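Aminomethyltransferase (Bartonella henselae, PDB 3GIR) belongs to the aminomethyltransferase (glycine cleavage T-protein) family, pairing a folate-binding domain with a C-terminal beta-barrel domain. Local coordinates at residues Y116-N121 with K296-S301; I131-A136 with F209-G214; C261-G264 with T268-T271. All blocks are in the same frame, centred on the assembly; numbering follows the deposited sequence.

Contact 1 of 3, residues Y116-N121 with K296-S301; sequences YSYLLN and KAFLES
A chi1 of -178° carries the Phe298 ring away from its backbone N and off helix 295-304 toward strand 114-120, where it meets Leu120 and Tyr118. Leu120 answers from the strand with CG anti to the carbonyl carbon (chi1 -61°), and its CD1 methyl ends 4.1 Å from Phe298 CD1, coming at the ring obliquely. The phenol of Tyr118 crosses the Phe298 side chain at about a right angle, and its hydroxyl reaches the ring at the edge, near the ring plane, with Tyr118 OH 4.2 Å from Phe298 CE1. The polar tip is not stranded in this apolar setting, since Tyr118 OH is hydrogen-bonded to the carbonyl O of Leu278. The backbones stay well apart: the nearest CA atoms, those of Leu120 and Phe298, are 8.8 Å from each other, and the contact is made by side chains alone. All three touching residues are buried, yet the two segments together hide just 107 Å². Tyr118, whose CB points toward the helix as that of Leu120 does, also touches Pro273 and Val282. Leu119, between them in the chain, packs instead against helix 149-159, including Leu156. In sum, a single phenylalanine of helix 295-304 reaches residues i and i+2 of the edge strand 114-120 of an antiparallel sheet, a strand that belongs to the folate-binding region of this aminomethyltransferase.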
loop_
_atom_site.group_PDB
_atom_site.type_symbol
_atom_site.label_atom_id
_atom_site.label_comp_id
_atom_site.label_asym_id
_atom_site.label_seq_id
_atom_site.Cartn_x
_atom_site.Cartn_y
_atom_site.Cartn_z
ATOM N N TYR A 116 -0.105 8.498 -5.799
ATOM C CA TYR A 116 -0.791 7.219 -5.734
ATOM C C TYR A 116 -1.614 7.066 -6.979
ATOM O O TYR A 116 -2.298 8.011 -7.436
ATOM C CB TYR A 116 -1.730 7.171 -4.489
ATOM C CG TYR A 116 -2.510 5.902 -4.325
ATOM C CD1 TYR A 116 -1.933 4.766 -3.802
ATOM C CD2 TYR A 116 -3.846 5.838 -4.725
ATOM C CE1 TYR A 116 -2.697 3.588 -3.642
ATOM C CE2 TYR A 116 -4.586 4.672 -4.581
ATOM C CZ TYR A 116 -4.029 3.573 -4.021
ATOM O OH TYR A 116 -4.836 2.420 -3.959
ATOM N N SER A 117 -1.560 5.894 -7.601
ATOM C CA SER A 117 -2.318 5.633 -8.800
ATOM C C SER A 117 -2.639 4.144 -8.900
ATOM O O SER A 117 -2.457 3.368 -7.953
ATOM C CB SER A 117 -1.584 6.099 -10.057
ATOM O OG SER A 117 -2.480 6.246 -11.136
ATOM N N TYR A 118 -3.141 3.741 -10.056
ATOM C CA TYR A 118 -3.465 2.329 -10.284
ATOM C C TYR A 118 -3.471 1.975 -11.745
ATOM O O TYR A 118 -3.828 2.795 -12.590
ATOM C CB TYR A 118 -4.842 1.963 -9.642
ATOM C CG TYR A 118 -5.790 3.077 -9.423
ATOM C CD1 TYR A 118 -6.380 3.717 -10.493
ATOM C CD2 TYR A 118 -6.186 3.464 -8.149
ATOM C CE1 TYR A 118 -7.296 4.731 -10.283
ATOM C CE2 TYR A 118 -7.071 4.505 -7.960
ATOM C CZ TYR A 118 -7.625 5.110 -9.031
ATOM O OH TYR A 118 -8.564 6.112 -8.893
ATOM N N LEU A 119 -3.085 0.750 -12.014
ATOM C CA LEU A 119 -3.141 0.174 -13.340
ATOM C C LEU A 119 -4.563 -0.393 -13.505
ATOM O O LEU A 119 -4.954 -1.286 -12.784
ATOM C CB LEU A 119 -2.089 -0.938 -13.415
ATOM C CG LEU A 119 -1.828 -1.496 -14.762
ATOM C CD1 LEU A 119 -1.094 -0.466 -15.726
ATOM C CD2 LEU A 119 -1.058 -2.884 -14.646
ATOM N N LEU A 120 -5.318 0.091 -14.492
ATOM C CA LEU A 120 -6.697 -0.389 -14.689
ATOM C C LEU A 120 -6.770 -1.290 -15.870
ATOM O O LEU A 120 -6.023 -1.086 -16.875
ATOM C CB LEU A 120 -7.558 0.822 -14.949
ATOM C CG LEU A 120 -7.633 1.846 -13.883
ATOM C CD1 LEU A 120 -8.584 2.931 -14.408
ATOM C CD2 LEU A 120 -8.100 1.327 -12.523
ATOM N N ASN A 121 -7.668 -2.265 -15.795
ATOM C CA ASN A 121 -8.053 -3.016 -16.993
ATOM C C ASN A 121 -9.114 -2.280 -17.792
ATOM O O ASN A 121 -9.520 -1.178 -17.435
ATOM C CB ASN A 121 -8.450 -4.428 -16.649
ATOM C CG ASN A 121 -9.735 -4.536 -15.819
ATOM O OD1 ASN A 121 -10.591 -3.700 -15.880
ATOM N ND2 ASN A 121 -9.818 -5.607 -15.047
ATOM N N LYS A 296 -12.847 4.910 -20.551
ATOM C CA LYS A 296 -14.277 4.890 -20.930
ATOM C C LYS A 296 -15.067 4.200 -19.819
ATOM O O LYS A 296 -16.067 4.747 -19.363
ATOM C CB LYS A 296 -14.493 4.165 -22.257
ATOM C CG LYS A 296 -15.974 3.919 -22.592
ATOM C CD LYS A 296 -16.134 3.352 -23.968
ATOM C CE LYS A 296 -17.605 3.029 -24.280
ATOM N NZ LYS A 296 -17.738 2.717 -25.750
ATOM N N ALA A 297 -14.629 3.002 -19.411
ATOM C CA ALA A 297 -15.296 2.234 -18.292
ATOM C C ALA A 297 -15.216 2.993 -16.968
ATOM O O ALA A 297 -16.164 3.013 -16.158
ATOM C CB ALA A 297 -14.707 0.861 -18.163
ATOM N N PHE A 298 -14.097 3.665 -16.702
ATOM C CA PHE A 298 -13.973 4.477 -15.483
ATOM C C PHE A 298 -15.038 5.605 -15.419
ATOM O O PHE A 298 -15.677 5.811 -14.404
ATOM C CB PHE A 298 -12.530 5.093 -15.427
ATOM C CG PHE A 298 -12.248 5.923 -14.202
ATOM C CD1 PHE A 298 -11.572 5.383 -13.097
ATOM C CD2 PHE A 298 -12.595 7.247 -14.154
ATOM C CE1 PHE A 298 -11.296 6.156 -12.023
ATOM C CE2 PHE A 298 -12.352 8.013 -13.016
ATOM C CZ PHE A 298 -11.670 7.462 -11.953
ATOM N N LEU A 299 -15.138 6.349 -16.514
ATOM C CA LEU A 299 -16.112 7.451 -16.685
ATOM C C LEU A 299 -17.557 6.926 -16.596
ATOM O O LEU A 299 -18.365 7.516 -15.914
ATOM C CB LEU A 299 -15.840 8.169 -18.016
ATOM C CG LEU A 299 -14.528 8.944 -17.990
ATOM C CD1 LEU A 299 -14.182 9.600 -19.334
ATOM C CD2 LEU A 299 -14.486 9.971 -16.862
ATOM N N GLU A 300 -17.853 5.813 -17.238
ATOM C CA GLU A 300 -19.200 5.206 -17.132
ATOM C C GLU A 300 -19.527 4.737 -15.709
ATOM O O GLU A 300 -20.655 4.862 -15.226
ATOM C CB GLU A 300 -19.335 4.012 -18.046
ATOM C CG GLU A 300 -19.656 4.421 -19.472
ATOM C CD GLU A 300 -19.346 3.362 -20.523
ATOM O OE1 GLU A 300 -18.922 2.229 -20.165
ATOM O OE2 GLU A 300 -19.524 3.684 -21.732
ATOM N N SER A 301 -18.547 4.163 -15.030
ATOM C CA SER A 301 -18.777 3.734 -13.648
ATOM C C SER A 301 -19.044 4.924 -12.710
ATOM O O SER A 301 -19.805 4.854 -11.737
ATOM C CB SER A 301 -17.534 2.962 -13.185
ATOM O OG SER A 301 -17.791 2.392 -11.946
#

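Contact 2 of 3, residues I131-A136 with F209-G214; sequences ILTRLA and FITRSG
Thr133 and Phe209 approach from opposite directions, each from its own strand, and meet at the CZ end of the phenyl ring. The first torsion of Phe209, 173°, swings the ring clear of its own backbone N and extends it across to strand 126-136. Thr133 turns OG1 beside its backbone N and CG2 beside its carbonyl carbon (chi1 -58°), which puts OG1 and CB by Phe209 CZ and CG2 near CE1. Its OG1 lies at the ring edge, in plane, 3.6 Å from Phe209 CZ; Thr133 CB is 3.7 Å from the same CZ, and CG2 is 3.9 Å from Phe209 CE1. The hydroxyl's hydrogen bond goes to Ser114 OG; its approach to the ring edge is van der Waals contact. Leu135, two residues further on, brings CD2 obliquely to within 3.8 Å of Phe209 CE1. Thr211 adds a looser touch, with CG2 4.3 Å from Thr133 OG1; its own OG1 shares a 2.9 Å hydrogen bond with Ser213 OG. The strand axes come no closer than 10.4 Å, with 121° between their directions, and side chains alone span the gap. Phe209 also rests on Met141 of strand 139-144, next to 126-136 in the five-stranded antiparallel sheet, whereas strand 209-211 lies between 201-202 and 220-225 in the mixed sheet. The CB atoms of Leu132 and Arg134 point away from Phe209, and both side chains pack on helix 94-101.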
loop_
_atom_site.group_PDB
_atom_site.type_symbol
_atom_site.label_atom_id
_atom_site.label_comp_id
_atom_site.label_asym_id
_atom_site.label_seq_id
_atom_site.Cartn_x
_atom_site.Cartn_y
_atom_site.Cartn_z
ATOM N N ILE A 131 2.656 3.450 -6.729
ATOM C CA ILE A 131 3.110 4.791 -6.517
ATOM C C ILE A 131 4.074 5.122 -7.644
ATOM O O ILE A 131 5.046 4.369 -7.934
ATOM C CB ILE A 131 3.847 5.024 -5.179
ATOM C CG1 ILE A 131 3.047 4.446 -4.014
ATOM C CG2 ILE A 131 4.252 6.475 -5.039
ATOM C CD1 ILE A 131 1.748 5.167 -3.819
ATOM N N LEU A 132 3.774 6.258 -8.305
ATOM C CA LEU A 132 4.570 6.798 -9.423
ATOM C C LEU A 132 5.328 8.039 -8.932
ATOM O O LEU A 132 4.704 8.940 -8.362
ATOM C CB LEU A 132 3.629 7.197 -10.549
ATOM C CG LEU A 132 4.267 7.930 -11.761
ATOM C CD1 LEU A 132 5.208 7.062 -12.560
ATOM C CD2 LEU A 132 3.222 8.497 -12.666
ATOM N N THR A 133 6.641 8.085 -9.157
ATOM C CA THR A 133 7.494 9.241 -8.775
ATOM C C THR A 133 8.259 9.694 -9.961
ATOM O O THR A 133 8.765 8.867 -10.705
ATOM C CB THR A 133 8.496 8.815 -7.673
ATOM O OG1 THR A 133 7.741 8.323 -6.555
ATOM C CG2 THR A 133 9.311 10.030 -7.187
ATOM N N ARG A 134 8.238 10.993 -10.230
ATOM C CA ARG A 134 9.058 11.550 -11.294
ATOM C C ARG A 134 10.431 11.859 -10.762
ATOM O O ARG A 134 10.554 12.493 -9.690
ATOM C CB ARG A 134 8.419 12.798 -11.855
ATOM C CG ARG A 134 9.118 13.318 -13.074
ATOM C CD ARG A 134 8.343 14.404 -13.715
ATOM N NE ARG A 134 8.778 14.571 -15.115
ATOM C CZ ARG A 134 8.100 15.372 -15.952
ATOM N NH1 ARG A 134 7.073 16.078 -15.513
ATOM N NH2 ARG A 134 8.492 15.476 -17.218
ATOM N N LEU A 135 11.431 11.370 -11.462
ATOM C CA LEU A 135 12.840 11.527 -11.043
ATOM C C LEU A 135 13.616 12.526 -11.892
ATOM O O LEU A 135 14.548 13.149 -11.380
ATOM C CB LEU A 135 13.548 10.191 -11.036
ATOM C CG LEU A 135 13.100 9.246 -9.897
ATOM C CD1 LEU A 135 13.828 7.897 -10.104
ATOM C CD2 LEU A 135 13.342 9.936 -8.539
ATOM N N ALA A 136 13.142 12.732 -13.121
ATOM C CA ALA A 136 13.804 13.636 -14.082
ATOM C C ALA A 136 12.794 13.946 -15.188
ATOM O O ALA A 136 11.669 13.454 -15.195
ATOM C CB ALA A 136 15.073 13.020 -14.647
ATOM N N PHE A 209 17.063 5.172 -4.075
ATOM C CA PHE A 209 15.822 5.965 -4.227
ATOM C C PHE A 209 15.216 6.108 -2.858
ATOM O O PHE A 209 14.980 5.089 -2.209
ATOM C CB PHE A 209 14.913 5.218 -5.232
ATOM C CG PHE A 209 13.533 5.764 -5.408
ATOM C CD1 PHE A 209 13.306 7.070 -5.714
ATOM C CD2 PHE A 209 12.431 4.914 -5.283
ATOM C CE1 PHE A 209 11.991 7.569 -5.900
ATOM C CE2 PHE A 209 11.139 5.379 -5.509
ATOM C CZ PHE A 209 10.927 6.741 -5.766
ATOM N N ILE A 210 14.999 7.340 -2.353
ATOM C CA ILE A 210 14.403 7.534 -1.055
ATOM C C ILE A 210 13.164 8.369 -1.228
ATOM O O ILE A 210 13.202 9.415 -1.911
ATOM C CB ILE A 210 15.359 8.234 -0.068
ATOM C CG1 ILE A 210 16.579 7.307 0.156
ATOM C CG2 ILE A 210 14.654 8.643 1.249
ATOM C CD1 ILE A 210 17.643 7.892 1.158
ATOM N N THR A 211 12.085 7.933 -0.587
ATOM C CA THR A 211 10.814 8.659 -0.584
ATOM C C THR A 211 10.345 8.886 0.856
ATOM O O THR A 211 10.670 8.098 1.756
ATOM C CB THR A 211 9.689 7.962 -1.384
ATOM O OG1 THR A 211 9.421 6.671 -0.771
ATOM C CG2 THR A 211 10.004 7.786 -2.910
ATOM N N ARG A 212 9.642 9.994 1.084
ATOM C CA ARG A 212 9.006 10.250 2.362
ATOM C C ARG A 212 7.557 9.798 2.213
ATOM O O ARG A 212 6.678 10.518 1.766
ATOM C CB ARG A 212 9.143 11.725 2.780
ATOM C CG ARG A 212 8.719 11.965 4.197
ATOM C CD ARG A 212 9.147 13.346 4.754
ATOM N NE ARG A 212 9.250 13.363 6.153
ATOM C CZ ARG A 212 10.048 14.178 6.835
ATOM N NH1 ARG A 212 10.830 15.029 6.184
ATOM N NH2 ARG A 212 10.113 14.104 8.115
ATOM N N SER A 213 7.337 8.521 2.449
ATOM C CA SER A 213 6.032 7.897 2.233
ATOM C C SER A 213 6.026 6.592 3.067
ATOM O O SER A 213 7.021 6.279 3.739
ATOM C CB SER A 213 5.902 7.518 0.754
ATOM O OG SER A 213 6.824 6.460 0.389
ATOM N N GLY A 214 4.913 5.862 3.005
ATOM C CA GLY A 214 4.905 4.540 3.659
ATOM C C GLY A 214 3.509 3.963 3.654
ATOM O O GLY A 214 2.650 4.374 2.841
#

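Contact 3 of 3, residues C261-G264 with T268-T271; sequences CLHG and TPDT
Van der Waals packing joins the two segments, and it centres on the His263 imidazole, which lies against the backbone where Thr268 passes into Pro269. Rotation about the first side-chain bond to -166°, CG beside the carbonyl carbon, brings His263 NE2 to 3.8 Å from Thr268 CA, and His263 CE1 to 4.1 Å from Pro269 CD. Both approaches to the ring are oblique, and the histidine and proline side chains cross at about a right angle. A second touch comes from the threonine methyl, with Thr268 CG2 4.3 Å from Gly264 C. That glycine takes up a positive-phi conformation that suits glycine.

Hydrogen bonds act within the second segment or reach beyond both. Thr268 N donates to Thr271 OG1 at 2.9 Å in a nearly straight bond, 170° at the hydrogen. Asp270 N reaches Thr268 OG1 at 3.0 Å, more bent at 146°. Both threonine hydroxyls thus accept backbone N-H groups of the turn, and a backbone bond from Thr271 N to Thr268 O, also 3.0 Å, closes it. The ring has its own anchor, because His263 NE2 is hydrogen-bonded to Ile126 O at the start of strand 126-136. Thr271 makes a backbone hydrogen bond to the same residue, tying histidine and turn to one strand end.

Residues Thr268 to Thr271 form a type I beta turn overlaid by an ST turn at Thr268, set in the long loop between helices 248-257 and 284-289.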
loop_
_atom_site.group_PDB
_atom_site.type_symbol
_atom_site.label_atom_id
_atom_site.label_comp_id
_atom_site.label_asym_id
_atom_site.label_seq_id
_atom_site.Cartn_x
_atom_site.Cartn_y
_atom_site.Cartn_z
ATOM N N CYS A 261 -5.634 0.568 1.697
ATOM C CA CYS A 261 -6.012 -0.693 1.003
ATOM C C CYS A 261 -4.861 -1.645 0.808
ATOM O O CYS A 261 -3.697 -1.227 0.589
ATOM C CB CYS A 261 -6.572 -0.412 -0.365
ATOM S SG CYS A 261 -8.207 0.356 -0.282
ATOM N N LEU A 262 -5.189 -2.937 0.805
ATOM C CA LEU A 262 -4.242 -3.976 0.433
ATOM C C LEU A 262 -4.768 -4.646 -0.840
ATOM O O LEU A 262 -5.841 -5.291 -0.832
ATOM C CB LEU A 262 -3.990 -4.958 1.580
ATOM C CG LEU A 262 -3.211 -6.200 1.131
ATOM C CD1 LEU A 262 -1.811 -5.702 0.764
ATOM C CD2 LEU A 262 -3.193 -7.244 2.244
ATOM N N HIS A 263 -4.017 -4.567 -1.945
ATOM C CA HIS A 263 -4.474 -5.201 -3.138
ATOM C C HIS A 263 -4.447 -6.711 -2.969
ATOM O O HIS A 263 -3.556 -7.295 -2.351
ATOM C CB HIS A 263 -3.640 -4.776 -4.349
ATOM C CG HIS A 263 -4.267 -5.132 -5.653
ATOM N ND1 HIS A 263 -4.182 -6.398 -6.169
ATOM C CD2 HIS A 263 -5.052 -4.423 -6.506
ATOM C CE1 HIS A 263 -4.857 -6.456 -7.301
ATOM N NE2 HIS A 263 -5.397 -5.275 -7.535
ATOM N N GLY A 264 -5.527 -7.335 -3.440
ATOM C CA GLY A 264 -5.770 -8.773 -3.218
ATOM C C GLY A 264 -6.728 -9.046 -2.071
ATOM O O GLY A 264 -7.283 -10.144 -1.960
ATOM N N THR A 268 -9.262 -5.396 -5.992
ATOM C CA THR A 268 -8.944 -6.509 -6.850
ATOM C C THR A 268 -9.314 -6.080 -8.284
ATOM O O THR A 268 -9.908 -5.010 -8.492
ATOM C CB THR A 268 -9.752 -7.754 -6.482
ATOM O OG1 THR A 268 -11.085 -7.539 -6.926
ATOM C CG2 THR A 268 -9.769 -8.043 -4.980
ATOM N N PRO A 269 -8.957 -6.898 -9.274
ATOM C CA PRO A 269 -9.381 -6.562 -10.639
ATOM C C PRO A 269 -10.879 -6.558 -10.860
ATOM O O PRO A 269 -11.324 -6.069 -11.901
ATOM C CB PRO A 269 -8.718 -7.665 -11.470
ATOM C CG PRO A 269 -7.623 -8.073 -10.686
ATOM C CD PRO A 269 -8.094 -8.051 -9.263
ATOM N N ASP A 270 -11.640 -7.010 -9.862
ATOM C CA ASP A 270 -13.106 -6.916 -9.864
ATOM C C ASP A 270 -13.707 -5.657 -9.210
ATOM O O ASP A 270 -14.942 -5.478 -9.179
ATOM C CB ASP A 270 -13.693 -8.223 -9.298
ATOM C CG ASP A 270 -13.440 -9.415 -10.233
ATOM O OD1 ASP A 270 -13.582 -9.257 -11.466
ATOM O OD2 ASP A 270 -13.076 -10.498 -9.739
ATOM N N THR A 271 -12.871 -4.772 -8.641
ATOM C CA THR A 271 -13.314 -3.578 -8.007
ATOM C C THR A 271 -12.761 -2.409 -8.789
ATOM O O THR A 271 -11.548 -2.279 -8.983
ATOM C CB THR A 271 -12.750 -3.484 -6.521
ATOM O OG1 THR A 271 -11.312 -3.475 -6.508
ATOM C CG2 THR A 271 -13.239 -4.651 -5.625
#

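Contacts 1 and 2 use neighbouring strands of one antiparallel sheet, 114-120 and 126-136, and meet through Tyr116 CD1 and Ile131 CD1, 3.7 Å apart, although their centres are 22 Å from each other. Contact 1 joins that sheet to helix 295-304; contact 2 joins it to the mixed sheet. Contact 3 lies about 13 Å from contact 1, centre to centre, and touches it where Asn121 ND2 is 3.5 Å from Pro269 O. Contacts 2 and 3 are on opposite sides of the chain's centre, their nearest atoms about 9 Å apart. The sodium ion, bound at Leu238, Asp240 and Val243, involves residues of none of the three contacts.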